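Prolyl 4-hydroxylase alpha subunit Fe(2+) 2OG dioxygenase domain-containing protein (Burkholderia ambifaria, PDB 3W21) probably acts as a metal-dependent 2-oxoglutarate dioxygenase of the prolyl 4-hydroxylase family, binding 2-oxoglutarate close to a metal ion, here zinc. Local coordinates at residues His28-Asp33 / Arg176-Phe181; Asp188-Met193 / Lys231-Gln236; Ala138-Tyr143 / Arg256-Phe261. All coordinates share one frame; numbering follows the deposited sequence.

Contact 1: His28-Asp33 / Arg176-Phe181; sequences HALDAD and RQLGGF. With AKG (2-oxoglutaric acid), chain D.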
loop_
_atom_site.group_PDB
_atom_site.type_symbol
_atom_site.label_atom_id
_atom_site.label_comp_id
_atom_site.label_asym_id
_atom_site.label_seq_id
_atom_site.Cartn_x
_atom_site.Cartn_y
_atom_site.Cartn_z
ATOM N N HIS A 28 -26.220 10.643 12.549
ATOM C CA HIS A 28 -26.181 12.085 12.817
ATOM C C HIS A 28 -26.236 12.347 14.316
ATOM O O HIS A 28 -25.555 13.217 14.804
ATOM C CB HIS A 28 -27.340 12.828 12.123
ATOM C CG HIS A 28 -27.513 14.232 12.629
ATOM N ND1 HIS A 28 -26.788 15.264 12.146
ATOM C CD2 HIS A 28 -28.280 14.745 13.690
ATOM C CE1 HIS A 28 -27.099 16.389 12.836
ATOM N NE2 HIS A 28 -28.000 16.064 13.784
ATOM N N ALA A 29 -27.063 11.633 15.082
ATOM C CA ALA A 29 -27.076 11.892 16.528
ATOM C C ALA A 29 -25.737 11.576 17.173
ATOM O O ALA A 29 -25.296 12.267 18.082
ATOM C CB ALA A 29 -28.173 11.063 17.200
ATOM N N LEU A 30 -25.126 10.459 16.778
ATOM C CA LEU A 30 -23.754 10.200 17.276
ATOM C C LEU A 30 -22.764 11.282 16.881
ATOM O O LEU A 30 -22.015 11.784 17.719
ATOM C CB LEU A 30 -23.243 8.834 16.798
ATOM C CG LEU A 30 -24.016 7.714 17.446
ATOM C CD1 LEU A 30 -23.900 6.431 16.624
ATOM C CD2 LEU A 30 -23.494 7.531 18.877
ATOM N N ASP A 31 -22.735 11.634 15.601
ATOM C CA ASP A 31 -21.848 12.661 15.125
ATOM C C ASP A 31 -22.119 13.993 15.825
ATOM O O ASP A 31 -21.191 14.795 16.075
ATOM C CB ASP A 31 -22.057 12.845 13.591
ATOM C CG ASP A 31 -20.958 13.670 12.943
ATOM O OD1 ASP A 31 -19.769 13.479 13.256
ATOM O OD2 ASP A 31 -21.297 14.509 12.104
ATOM N N ALA A 32 -23.357 14.223 16.217
ATOM C CA ALA A 32 -23.658 15.439 16.974
ATOM C C ALA A 32 -23.312 15.287 18.471
ATOM O O ALA A 32 -23.496 16.196 19.254
ATOM C CB ALA A 32 -25.140 15.911 16.717
ATOM N N ASP A 33 -22.709 14.182 18.897
ATOM C CA ASP A 33 -22.455 13.997 20.344
ATOM C C ASP A 33 -23.732 14.061 21.167
ATOM O O ASP A 33 -23.730 14.498 22.298
ATOM C CB ASP A 33 -21.363 14.940 20.892
ATOM C CG ASP A 33 -20.784 14.445 22.172
ATOM O OD1 ASP A 33 -20.814 13.222 22.411
ATOM O OD2 ASP A 33 -20.369 15.257 23.008
ATOM N N ARG A 176 -15.640 12.325 16.936
ATOM C CA ARG A 176 -16.878 11.560 16.790
ATOM C C ARG A 176 -16.627 10.281 15.951
ATOM O O ARG A 176 -17.515 9.742 15.312
ATOM C CB ARG A 176 -18.012 12.437 16.260
ATOM C CG ARG A 176 -18.220 13.742 17.079
ATOM C CD ARG A 176 -18.418 13.407 18.604
ATOM N NE ARG A 176 -17.963 14.581 19.354
ATOM C CZ ARG A 176 -17.513 14.575 20.575
ATOM N NH1 ARG A 176 -17.125 15.725 21.125
ATOM N NH2 ARG A 176 -17.500 13.439 21.245
ATOM N N GLN A 177 -15.382 9.812 15.906
ATOM C CA GLN A 177 -15.170 8.614 15.077
ATOM C C GLN A 177 -16.133 7.528 15.590
ATOM O O GLN A 177 -16.247 7.327 16.819
ATOM C CB GLN A 177 -13.713 8.181 15.183
ATOM C CG GLN A 177 -13.490 6.810 14.533
ATOM C CD GLN A 177 -12.021 6.354 14.533
ATOM O OE1 GLN A 177 -11.724 5.124 14.617
ATOM N NE2 GLN A 177 -11.099 7.311 14.383
ATOM N N LEU A 178 -16.809 6.819 14.678
ATOM C CA LEU A 178 -17.725 5.758 15.104
ATOM C C LEU A 178 -17.285 4.367 14.777
ATOM O O LEU A 178 -16.710 4.178 13.738
ATOM C CB LEU A 178 -19.044 5.979 14.359
ATOM C CG LEU A 178 -19.917 7.130 14.850
ATOM C CD1 LEU A 178 -19.597 8.014 16.070
ATOM C CD2 LEU A 178 -20.903 7.654 13.821
ATOM N N GLY A 179 -17.571 3.396 15.646
ATOM C CA GLY A 179 -17.493 2.001 15.239
ATOM C C GLY A 179 -18.915 1.543 14.963
ATOM O O GLY A 179 -19.879 1.998 15.674
ATOM N N GLY A 180 -19.078 0.641 13.954
ATOM C CA GLY A 180 -20.416 0.092 13.694
ATOM C C GLY A 180 -20.182 -1.402 13.464
ATOM O O GLY A 180 -19.322 -1.801 12.620
ATOM N N PHE A 181 -20.921 -2.218 14.214
ATOM C CA PHE A 181 -20.838 -3.642 13.990
ATOM C C PHE A 181 -22.214 -4.294 14.098
ATOM O O PHE A 181 -22.978 -4.008 14.998
ATOM C CB PHE A 181 -19.770 -4.340 14.862
ATOM C CG PHE A 181 -20.071 -4.378 16.370
ATOM C CD1 PHE A 181 -20.777 -5.458 16.947
ATOM C CD2 PHE A 181 -19.659 -3.335 17.216
ATOM C CE1 PHE A 181 -21.014 -5.515 18.339
ATOM C CE2 PHE A 181 -19.928 -3.375 18.626
ATOM C CZ PHE A 181 -20.578 -4.473 19.196
HETATM C C1 AKG D . -14.911 -2.428 17.456
HETATM O O1 AKG D . -13.960 -1.603 17.479
HETATM O O2 AKG D . -15.917 -2.289 16.705
HETATM C C2 AKG D . -14.814 -3.575 18.384
HETATM O O5 AKG D . -14.298 -3.449 19.491
HETATM C C3 AKG D . -15.333 -4.930 17.973
HETATM C C4 AKG D . -16.861 -4.962 18.026
HETATM C C5 AKG D . -17.303 -6.356 17.635
HETATM O O3 AKG D . -17.949 -6.981 18.502
HETATM O O4 AKG D . -17.009 -6.843 16.499
HETATM O O HOH W 1 -18.357 10.983 13.207
#
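Asp33 lays its carboxylate flat over one face of the Arg176 guanidinium, the two planes only 7° apart and CG 3.5 Å above the centre of the cation. Asp33 OD1 lies 3.5 Å from Arg176 NH2, yet well out of the guanidinium plane, so this salt bridge works by charge alone. It forms where helix 23-31 ends in a Schellman motif: Asp33 has positive phi, and its N bonds back to the O of Leu30. On this partly exposed side Arg176 CG passes 3.3 Å from the O of Asp31, and a bend at chi2 (-54°) then carries the guanidinium across to Asp33.

The buried side is apolar. Leu30 CB meets the Leu178 methyl CD2 at 4.0 Å, apolar leucines suiting a seam shielded from water; Leu239 and Trp269 add to it. On the Asp31 side, away from Asp33, a water donates to both Asp31 OD1 (2.9 Å) and Arg176 O (2.6 Å). Farther along the strand, Phe181 turns a ring face to C4 of the bound 2-oxoglutarate.

Arg11 also pairs with Asp33 OD1, and Arg199 puts a like charge near Arg176. The stacked Asp33-Arg176 pair is therefore probably held by non-directional electrostatics, whereas the water supplies directional bonds.

Contact 2: Asp188-Met193 / Lys231-Gln236; sequences DNDAGM and KPQPGQ
Lys231 drapes its aliphatic chain over the backbone carbonyl of Asp190, with Lys231 CG 3.4 Å from Asp190 O. Bends at chi2, chi3 and chi4 keep the methylenes beside that oxygen, and the ammonium at their end pairs with Glu249 rather than with the Asp190 carboxylate, whose OD2 is 6.1 Å from Lys231 NZ. Glu249 OE1 also accepts the N-H of Gly192, so one carboxylate holds both sides of the contact, and a long, flexible lysine suits a place where apolar methylenes must pass a peptide before the charge reaches its partner.

Behind the lysine the chains come close together. Gly192 CA lies 4.4 Å from Lys231 CA and 4.2 Å from Pro232 CD; with no side chain on Gly192, its loop can come up against the Lys231 backbone and the Pro232 ring. Gln233 folds back at chi2 (-53°), bringing its CD to 3.8 Å from Asp190 OD2. The two side chains pass at about a right angle.

Residues 233-236 form a type II beta turn. Pro234 supplies its second position and Gly235 its third, where the positive phi comes easily to glycine. Gln236 N bonds to Gln233 O to close the turn, and Gln236 OE1 takes the N-H of Gln233 (2.8 Å, 156°), tying its ends twice.

The contact lies where strands 193-196 and 227-230 of the small antiparallel sheet meet their loops, with Met193 (selenomethionine) bonded through its backbone to Leu230. The side chain of Pro232 lies about 6 Å from the bound 2-oxoglutarate. It packs on Phe181 and Thr183 of strand 178-183 and on Thr238 of strand 236-241.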
loop_
_atom_site.group_PDB
_atom_site.type_symbol
_atom_site.label_atom_id
_atom_site.label_comp_id
_atom_site.label_asym_id
_atom_site.label_seq_id
_atom_site.Cartn_x
_atom_site.Cartn_y
_atom_site.Cartn_z
ATOM N N ASP A 188 -22.988 -18.433 23.519
ATOM C CA ASP A 188 -23.948 -19.013 24.497
ATOM C C ASP A 188 -24.055 -18.154 25.769
ATOM O O ASP A 188 -25.156 -17.920 26.305
ATOM C CB ASP A 188 -23.523 -20.445 24.870
ATOM C CG ASP A 188 -23.593 -21.399 23.693
ATOM O OD1 ASP A 188 -22.744 -22.312 23.613
ATOM O OD2 ASP A 188 -24.505 -21.236 22.859
ATOM N N ASN A 189 -22.856 -17.780 26.232
ATOM C CA ASN A 189 -22.485 -16.699 27.147
ATOM C C ASN A 189 -23.251 -15.380 27.073
ATOM O O ASN A 189 -23.257 -14.608 28.040
ATOM C CB ASN A 189 -21.047 -16.328 26.755
ATOM C CG ASN A 189 -20.267 -15.750 27.889
ATOM O OD1 ASN A 189 -19.279 -15.068 27.676
ATOM N ND2 ASN A 189 -20.703 -16.023 29.109
ATOM N N ASP A 190 -23.815 -15.098 25.895
ATOM C CA ASP A 190 -24.361 -13.798 25.559
ATOM C C ASP A 190 -23.297 -12.680 25.728
ATOM O O ASP A 190 -23.625 -11.531 26.073
ATOM C CB ASP A 190 -25.642 -13.519 26.362
ATOM C CG ASP A 190 -26.725 -12.875 25.519
ATOM O OD1 ASP A 190 -27.905 -13.255 25.691
ATOM O OD2 ASP A 190 -26.401 -12.004 24.674
ATOM N N ALA A 191 -22.030 -13.023 25.479
ATOM C CA ALA A 191 -20.922 -12.057 25.594
ATOM C C ALA A 191 -21.216 -10.771 24.828
ATOM O O ALA A 191 -21.632 -10.824 23.669
ATOM C CB ALA A 191 -19.629 -12.657 25.089
ATOM N N GLY A 192 -20.973 -9.639 25.471
ATOM C CA GLY A 192 -21.333 -8.320 24.933
ATOM C C GLY A 192 -20.197 -7.308 25.086
ATOM O O GLY A 192 -19.015 -7.669 25.017
HETATM N N MSE A 193 -20.544 -6.034 25.308
HETATM C CA MSE A 193 -19.532 -4.961 25.200
HETATM C C MSE A 193 -19.759 -4.022 26.345
HETATM O O MSE A 193 -20.907 -3.738 26.719
HETATM C CB MSE A 193 -19.638 -4.255 23.837
HETATM C CG MSE A 193 -18.625 -3.097 23.743
HETATM SE SE MSE A 193 -18.808 -2.218 21.958
HETATM C CE MSE A 193 -19.024 -0.400 22.574
ATOM N N LYS A 231 -25.381 -5.582 25.406
ATOM C CA LYS A 231 -25.489 -6.981 24.994
ATOM C C LYS A 231 -26.154 -7.113 23.597
ATOM O O LYS A 231 -27.291 -7.535 23.479
ATOM C CB LYS A 231 -26.293 -7.713 26.059
ATOM C CG LYS A 231 -25.616 -8.824 26.825
ATOM C CD LYS A 231 -24.641 -8.363 27.881
ATOM C CE LYS A 231 -24.607 -9.369 29.033
ATOM N NZ LYS A 231 -23.254 -9.843 29.445
ATOM N N PRO A 232 -25.427 -6.781 22.515
ATOM C CA PRO A 232 -26.119 -6.796 21.271
ATOM C C PRO A 232 -26.387 -8.235 20.821
ATOM O O PRO A 232 -25.580 -9.166 21.122
ATOM C CB PRO A 232 -25.198 -6.030 20.329
ATOM C CG PRO A 232 -23.860 -6.231 20.883
ATOM C CD PRO A 232 -24.025 -6.396 22.377
ATOM N N GLN A 233 -27.556 -8.380 20.195
ATOM C CA GLN A 233 -28.174 -9.677 19.812
ATOM C C GLN A 233 -28.021 -9.901 18.315
ATOM O O GLN A 233 -27.858 -8.941 17.584
ATOM C CB GLN A 233 -29.671 -9.638 20.181
ATOM C CG GLN A 233 -29.919 -9.597 21.717
ATOM C CD GLN A 233 -29.185 -10.741 22.426
ATOM O OE1 GLN A 233 -28.164 -10.549 23.096
ATOM N NE2 GLN A 233 -29.682 -11.945 22.249
ATOM N N PRO A 234 -28.068 -11.168 17.838
ATOM C CA PRO A 234 -27.983 -11.355 16.389
ATOM C C PRO A 234 -29.022 -10.483 15.649
ATOM O O PRO A 234 -30.120 -10.315 16.100
ATOM C CB PRO A 234 -28.247 -12.861 16.230
ATOM C CG PRO A 234 -27.642 -13.438 17.479
ATOM C CD PRO A 234 -28.027 -12.464 18.568
ATOM N N GLY A 235 -28.626 -9.871 14.548
ATOM C CA GLY A 235 -29.496 -8.955 13.815
ATOM C C GLY A 235 -29.352 -7.509 14.231
ATOM O O GLY A 235 -29.797 -6.615 13.522
ATOM N N GLN A 236 -28.735 -7.259 15.389
ATOM C CA GLN A 236 -28.607 -5.877 15.892
ATOM C C GLN A 236 -27.302 -5.186 15.437
ATOM O O GLN A 236 -26.217 -5.788 15.449
ATOM C CB GLN A 236 -28.703 -5.868 17.422
ATOM C CG GLN A 236 -30.090 -6.213 17.963
ATOM C CD GLN A 236 -30.195 -5.934 19.446
ATOM O OE1 GLN A 236 -29.295 -6.245 20.202
ATOM N NE2 GLN A 236 -31.281 -5.364 19.852
#

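Contact 3: Ala138-Tyr143 / Arg256-Phe261; sequences ATRRVY and RTMGLF. With AKG (2-oxoglutaric acid), chain D.
Strands 139-143 and 256-261 run antiparallel, 4.5 Å apart at closest approach and 146° between their directions. Thr139 with Gly259 and Arg141 with Thr257 are hydrogen-bonded pairs. Both of each pair's bonds are made, the shortest from Arg141 N to Thr257 O (2.6 Å). Arg140-Met258 (selenomethionine) and Val142-Arg256 are the non-hydrogen-bonded pairs between and beyond.

On the face of Arg141 and Thr257, three side chains converge on O4, an oxygen of the C5 carboxylate of 2-oxoglutarate. Arg141 brings NE (3.1 Å) and NH2 (2.8 Å) to O4 edge-on, its chain bent at chi3 (-82°) to turn the guanidinium. Tyr143 OH and Thr257 OG1 each donate to O4 at 2.8 Å, completing four bonds on one oxygen; OG1 itself lies in the plane of the Tyr143 ring, at its edge. Gly259 presents bare backbone to a guanidinium face: its CA is 3.3 Å from Arg141 NH1, room that a glycine provides. Such a cationic and hydroxyl-lined grip is suited to the dianion 2-oxoglutarate, the probable cosubstrate, and Arg255 adds another bond to it.

Asp273, paired with Arg141 NH1 and accepting from Thr139 OG1, probably helps position the guanidinium. The other face, with Met258 and Arg140, packs against Trp52 of helix 48-53, Met258 also meeting Phe112 of helix 111-120, while strand 178-183 flanks strand 255-265 on its other edge.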
loop_
_atom_site.group_PDB
_atom_site.type_symbol
_atom_site.label_atom_id
_atom_site.label_comp_id
_atom_site.label_asym_id
_atom_site.label_seq_id
_atom_site.Cartn_x
_atom_site.Cartn_y
_atom_site.Cartn_z
ATOM N N ALA A 138 -13.868 -2.851 5.506
ATOM C CA ALA A 138 -14.634 -3.511 6.564
ATOM C C ALA A 138 -14.148 -4.914 6.732
ATOM O O ALA A 138 -13.507 -5.423 5.829
ATOM C CB ALA A 138 -16.117 -3.553 6.209
ATOM N N THR A 139 -14.555 -5.562 7.821
ATOM C CA THR A 139 -14.189 -6.952 8.087
ATOM C C THR A 139 -15.309 -7.791 8.671
ATOM O O THR A 139 -16.196 -7.288 9.383
ATOM C CB THR A 139 -12.995 -7.019 9.105
ATOM O OG1 THR A 139 -13.388 -6.402 10.332
ATOM C CG2 THR A 139 -11.806 -6.214 8.634
ATOM N N ARG A 140 -15.216 -9.093 8.419
ATOM C CA ARG A 140 -15.983 -10.083 9.150
ATOM C C ARG A 140 -15.145 -10.624 10.241
ATOM O O ARG A 140 -13.925 -10.776 10.081
ATOM C CB ARG A 140 -16.461 -11.231 8.251
ATOM C CG ARG A 140 -17.351 -10.824 7.096
ATOM C CD ARG A 140 -17.927 -12.065 6.389
ATOM N NE ARG A 140 -16.866 -12.903 5.817
ATOM C CZ ARG A 140 -17.039 -14.070 5.162
ATOM N NH1 ARG A 140 -18.247 -14.573 4.930
ATOM N NH2 ARG A 140 -15.985 -14.722 4.705
ATOM N N ARG A 141 -15.752 -10.866 11.400
ATOM C CA ARG A 141 -14.951 -11.139 12.604
ATOM C C ARG A 141 -15.495 -12.386 13.280
ATOM O O ARG A 141 -16.694 -12.473 13.567
ATOM C CB ARG A 141 -14.921 -9.903 13.556
ATOM C CG ARG A 141 -14.613 -8.650 12.734
ATOM C CD ARG A 141 -14.058 -7.399 13.393
ATOM N NE ARG A 141 -15.113 -6.608 14.005
ATOM C CZ ARG A 141 -15.398 -5.306 13.841
ATOM N NH1 ARG A 141 -14.762 -4.470 13.004
ATOM N NH2 ARG A 141 -16.397 -4.840 14.576
ATOM N N VAL A 142 -14.633 -13.367 13.518
ATOM C CA VAL A 142 -15.059 -14.492 14.336
ATOM C C VAL A 142 -14.300 -14.402 15.667
ATOM O O VAL A 142 -13.074 -14.192 15.714
ATOM C CB VAL A 142 -14.958 -15.904 13.664
ATOM C CG1 VAL A 142 -15.084 -15.855 12.136
ATOM C CG2 VAL A 142 -13.713 -16.668 14.101
ATOM N N TYR A 143 -15.043 -14.522 16.754
ATOM C CA TYR A 143 -14.448 -14.544 18.073
ATOM C C TYR A 143 -14.727 -15.942 18.617
ATOM O O TYR A 143 -15.907 -16.352 18.685
ATOM C CB TYR A 143 -15.119 -13.533 18.972
ATOM C CG TYR A 143 -15.019 -12.079 18.537
ATOM C CD1 TYR A 143 -14.058 -11.246 19.090
ATOM C CD2 TYR A 143 -15.912 -11.538 17.607
ATOM C CE1 TYR A 143 -13.945 -9.915 18.739
ATOM C CE2 TYR A 143 -15.817 -10.198 17.238
ATOM C CZ TYR A 143 -14.820 -9.391 17.805
ATOM O OH TYR A 143 -14.730 -8.060 17.486
ATOM N N ARG A 256 -19.989 -14.241 15.979
ATOM C CA ARG A 256 -19.664 -13.703 14.660
ATOM C C ARG A 256 -20.243 -12.279 14.503
ATOM O O ARG A 256 -21.400 -12.031 14.854
ATOM C CB ARG A 256 -20.189 -14.643 13.551
ATOM C CG ARG A 256 -19.387 -15.924 13.427
ATOM C CD ARG A 256 -19.801 -16.703 12.199
ATOM N NE ARG A 256 -21.197 -17.115 12.261
ATOM C CZ ARG A 256 -21.976 -17.173 11.188
ATOM N NH1 ARG A 256 -21.483 -16.836 10.003
ATOM N NH2 ARG A 256 -23.238 -17.556 11.303
ATOM N N THR A 257 -19.402 -11.365 14.020
ATOM C CA THR A 257 -19.795 -9.969 13.712
ATOM C C THR A 257 -19.151 -9.485 12.417
ATOM O O THR A 257 -18.221 -10.120 11.900
ATOM C CB THR A 257 -19.370 -8.956 14.812
ATOM O OG1 THR A 257 -17.947 -8.901 14.879
ATOM C CG2 THR A 257 -19.967 -9.310 16.205
HETATM N N MSE A 258 -19.640 -8.355 11.903
HETATM C CA MSE A 258 -19.072 -7.718 10.727
HETATM C C MSE A 258 -18.926 -6.283 11.169
HETATM O O MSE A 258 -19.903 -5.753 11.680
HETATM C CB MSE A 258 -20.302 -7.646 9.809
HETATM C CG MSE A 258 -20.063 -8.030 8.405
HETATM SE SE MSE A 258 -21.937 -8.231 7.756
HETATM C CE MSE A 258 -21.825 -10.121 8.060
ATOM N N GLY A 259 -17.820 -5.596 10.868
ATOM C CA GLY A 259 -17.687 -4.235 11.419
ATOM C C GLY A 259 -16.960 -3.293 10.487
ATOM O O GLY A 259 -16.254 -3.716 9.582
ATOM N N LEU A 260 -17.097 -2.004 10.744
ATOM C CA LEU A 260 -16.245 -1.021 10.118
ATOM C C LEU A 260 -16.277 0.237 11.011
ATOM O O LEU A 260 -16.927 0.214 12.038
ATOM C CB LEU A 260 -16.740 -0.768 8.695
ATOM C CG LEU A 260 -17.902 0.151 8.244
ATOM C CD1 LEU A 260 -18.600 -0.279 6.923
ATOM C CD2 LEU A 260 -18.869 0.706 9.257
ATOM N N PHE A 261 -15.526 1.275 10.629
ATOM C CA PHE A 261 -15.545 2.521 11.337
ATOM C C PHE A 261 -15.889 3.665 10.388
ATOM O O PHE A 261 -15.647 3.589 9.197
ATOM C CB PHE A 261 -14.134 2.767 11.933
ATOM C CG PHE A 261 -13.749 1.782 13.018
ATOM C CD1 PHE A 261 -13.985 2.101 14.366
ATOM C CD2 PHE A 261 -13.124 0.584 12.703
ATOM C CE1 PHE A 261 -13.611 1.262 15.369
ATOM C CE2 PHE A 261 -12.724 -0.299 13.731
ATOM C CZ PHE A 261 -12.977 0.046 15.069
HETATM C C1 AKG D . -14.911 -2.428 17.456
HETATM O O1 AKG D . -13.960 -1.603 17.479
HETATM O O2 AKG D . -15.917 -2.289 16.705
HETATM C C2 AKG D . -14.814 -3.575 18.384
HETATM O O5 AKG D . -14.298 -3.449 19.491
HETATM C C3 AKG D . -15.333 -4.930 17.973
HETATM C C4 AKG D . -16.861 -4.962 18.026
HETATM C C5 AKG D . -17.303 -6.356 17.635
HETATM O O3 AKG D . -17.949 -6.981 18.502
HETATM O O4 AKG D . -17.009 -6.843 16.499
#

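Overall arrangement
From the N terminus, helix 23-31 supplies the first half of contact 1. Strand 139-143 then opens contact 3 before residues 176-181 close contact 1, so these two cross. Contact 2 opens and closes next, spanning 188-193 to 231-236: it follows contact 1 in series and falls wholly within the span that contact 3 completes at 256-261. Phe181 is the common neighbour: its CE2 lies 3.7 Å from Met193 SE in contact 2 and its CB 3.4 Å from Arg141 NH2 in contact 3. Together the three contacts tie helix 23-31 and the small sheet to the large sheet around 2-oxoglutarate, consistent with the double-stranded beta-helix of this family.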